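Local atomic coordinates of putative DNA-binding protein (Ralstonia eutropha, PDB entry 2OBP), a protein that probably binds DNA through a winged helix-turn-helix-like domain, although its precise biological role is not established. Residues D15-V21 with R55-L60. Coordinates in Å, arbitrary orientation, origin at the centre of the assembly. Residues are numbered along the deposited sequence.
Sequences DPAIVEV and RVLTQL
Two helices of a fold resembling a winged helix-turn-helix meet here: helix 16-21, the start of helix 16-28, and helix 55-60, in helix 50-62, have axes 9.9 Å apart at closest approach and a signed crossing angle of -74°, with Ile18 and Val56 in register (CA-CA 5.8 Å). Asp15 is the N-cap, and its t rotamer lets one carboxylate do two jobs. OD1 of Asp15 accepts from Ala17 N (2.9 Å), satisfying a first-turn amide, while OD2 takes both Arg55 NH1 (3.0 Å) and Arg55 NH2 (3.1 Å) at the guanidinium edge, a salt bridge. Arg55 starts sideways; its bent chain (chi1 t, chi2 and chi3 m) brings the guanidinium there. One turn on, OE1 of Gln59 accepts from Arg55 NH1 (2.8 Å), so this nitrogen serves two acceptors. The short methyl of Ala17 fits below the bridge, CB 4.0 Å from Val56 CG2. Ile18 (m,t) is a knob among Arg55, Val56, Gln59 and Leu60, its CG2 4.0 Å from Leu60 CD2, between polar border and interior. Val21 CB meets Val56 CG1 (3.7 Å), and Val21 CG1 meets Leu60 CD1 (3.9 Å). Buried Val21, Val56 and Leu60 leave no side-chain polar group to satisfy, whereas the charged pair, partly exposed, ties a helix start to its neighbour through directional bonds.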
loop_
_atom_site.group_PDB
_atom_site.type_symbol
_atom_site.label_atom_id
_atom_site.label_comp_id
_atom_site.label_asym_id
_atom_site.label_seq_id
_atom_site.Cartn_x
_atom_site.Cartn_y
_atom_site.Cartn_z
ATOM N N ASP A 15 3.830 -2.241 14.443
ATOM C CA ASP A 15 3.949 -0.911 13.817
ATOM C C ASP A 15 2.605 -0.556 13.178
ATOM O O ASP A 15 2.201 -1.175 12.169
ATOM C CB ASP A 15 5.062 -0.886 12.756
ATOM C CG ASP A 15 5.276 0.526 12.125
ATOM O OD1 ASP A 15 4.410 1.398 12.248
ATOM O OD2 ASP A 15 6.338 0.770 11.505
ATOM N N PRO A 16 1.907 0.447 13.740
ATOM C CA PRO A 16 0.566 0.764 13.262
ATOM C C PRO A 16 0.583 1.342 11.837
ATOM O O PRO A 16 -0.407 1.244 11.110
ATOM C CB PRO A 16 0.056 1.763 14.289
ATOM C CG PRO A 16 1.305 2.409 14.836
ATOM C CD PRO A 16 2.314 1.322 14.866
ATOM N N ALA A 17 1.690 1.972 11.454
ATOM C CA ALA A 17 1.797 2.515 10.112
ATOM C C ALA A 17 1.847 1.434 9.042
ATOM O O ALA A 17 1.260 1.598 7.947
ATOM C CB ALA A 17 3.008 3.476 9.984
ATOM N N ILE A 18 2.523 0.325 9.318
ATOM C CA ILE A 18 2.547 -0.762 8.349
ATOM C C ILE A 18 1.132 -1.405 8.237
ATOM O O ILE A 18 0.631 -1.689 7.149
ATOM C CB ILE A 18 3.637 -1.814 8.648
ATOM C CG1 ILE A 18 5.056 -1.195 8.565
ATOM C CG2 ILE A 18 3.475 -2.963 7.646
ATOM C CD1 ILE A 18 6.199 -2.038 9.109
ATOM N N VAL A 19 0.507 -1.640 9.381
ATOM C CA VAL A 19 -0.850 -2.162 9.409
ATOM C C VAL A 19 -1.813 -1.256 8.643
ATOM O O VAL A 19 -2.602 -1.740 7.853
ATOM C CB VAL A 19 -1.358 -2.363 10.870
ATOM C CG1 VAL A 19 -2.848 -2.737 10.857
ATOM C CG2 VAL A 19 -0.500 -3.405 11.587
ATOM N N GLU A 20 -1.734 0.051 8.861
ATOM C CA GLU A 20 -2.680 0.968 8.250
ATOM C C GLU A 20 -2.542 1.002 6.723
ATOM O O GLU A 20 -3.545 1.008 5.991
ATOM C CB GLU A 20 -2.558 2.366 8.823
ATOM C CG GLU A 20 -3.776 3.237 8.515
ATOM C CD GLU A 20 -5.067 2.751 9.170
ATOM O OE1 GLU A 20 -5.007 1.955 10.137
ATOM O OE2 GLU A 20 -6.146 3.159 8.698
ATOM N N VAL A 21 -1.305 1.007 6.241
ATOM C CA VAL A 21 -1.069 0.952 4.825
ATOM C C VAL A 21 -1.587 -0.364 4.233
ATOM O O VAL A 21 -2.158 -0.355 3.136
ATOM C CB VAL A 21 0.426 1.201 4.484
ATOM C CG1 VAL A 21 0.711 0.968 2.981
ATOM C CG2 VAL A 21 0.795 2.628 4.896
ATOM N N ARG A 55 8.441 5.108 3.374
ATOM C CA ARG A 55 9.216 4.171 4.159
ATOM C C ARG A 55 8.500 2.821 4.232
ATOM O O ARG A 55 9.085 1.766 3.993
ATOM C CB ARG A 55 9.436 4.777 5.573
ATOM C CG ARG A 55 10.316 3.969 6.533
ATOM C CD ARG A 55 9.554 2.916 7.283
ATOM N NE ARG A 55 8.638 3.462 8.300
ATOM C CZ ARG A 55 7.834 2.746 9.090
ATOM N NH1 ARG A 55 7.770 1.438 9.011
ATOM N NH2 ARG A 55 7.093 3.371 10.004
ATOM N N VAL A 56 7.226 2.884 4.587
ATOM C CA VAL A 56 6.397 1.686 4.692
ATOM C C VAL A 56 6.308 0.947 3.337
ATOM O O VAL A 56 6.469 -0.285 3.259
ATOM C CB VAL A 56 4.990 2.027 5.221
ATOM C CG1 VAL A 56 4.029 0.870 5.006
ATOM C CG2 VAL A 56 5.030 2.470 6.723
ATOM N N LEU A 57 6.104 1.692 2.256
ATOM C CA LEU A 57 6.021 1.040 0.941
ATOM C C LEU A 57 7.327 0.429 0.539
ATOM O O LEU A 57 7.335 -0.585 -0.137
ATOM C CB LEU A 57 5.537 2.003 -0.142
ATOM C CG LEU A 57 4.065 2.468 -0.028
ATOM C CD1 LEU A 57 3.752 3.579 -1.068
ATOM C CD2 LEU A 57 3.103 1.283 -0.198
ATOM N N THR A 58 8.449 1.086 0.824
ATOM C CA THR A 58 9.728 0.479 0.526
ATOM C C THR A 58 9.844 -0.870 1.229
ATOM O O THR A 58 10.321 -1.854 0.674
ATOM C CB THR A 58 10.913 1.391 0.889
ATOM O OG1 THR A 58 10.877 2.544 0.004
ATOM C CG2 THR A 58 12.240 0.642 0.750
ATOM N N GLN A 59 9.419 -0.916 2.486
ATOM C CA GLN A 59 9.477 -2.154 3.254
ATOM C C GLN A 59 8.510 -3.206 2.728
ATOM O O GLN A 59 8.851 -4.388 2.679
ATOM C CB GLN A 59 9.186 -1.857 4.733
ATOM C CG GLN A 59 10.315 -1.061 5.413
ATOM C CD GLN A 59 9.978 -0.574 6.816
ATOM O OE1 GLN A 59 8.795 -0.436 7.155
ATOM N NE2 GLN A 59 11.017 -0.341 7.647
ATOM N N LEU A 60 7.290 -2.802 2.376
ATOM C CA LEU A 60 6.338 -3.767 1.788
ATOM C C LEU A 60 6.759 -4.263 0.409
ATOM O O LEU A 60 6.476 -5.432 0.054
ATOM C CB LEU A 60 4.908 -3.187 1.733
ATOM C CG LEU A 60 4.289 -2.922 3.113
ATOM C CD1 LEU A 60 2.927 -2.222 2.930
ATOM C CD2 LEU A 60 4.188 -4.248 3.923
#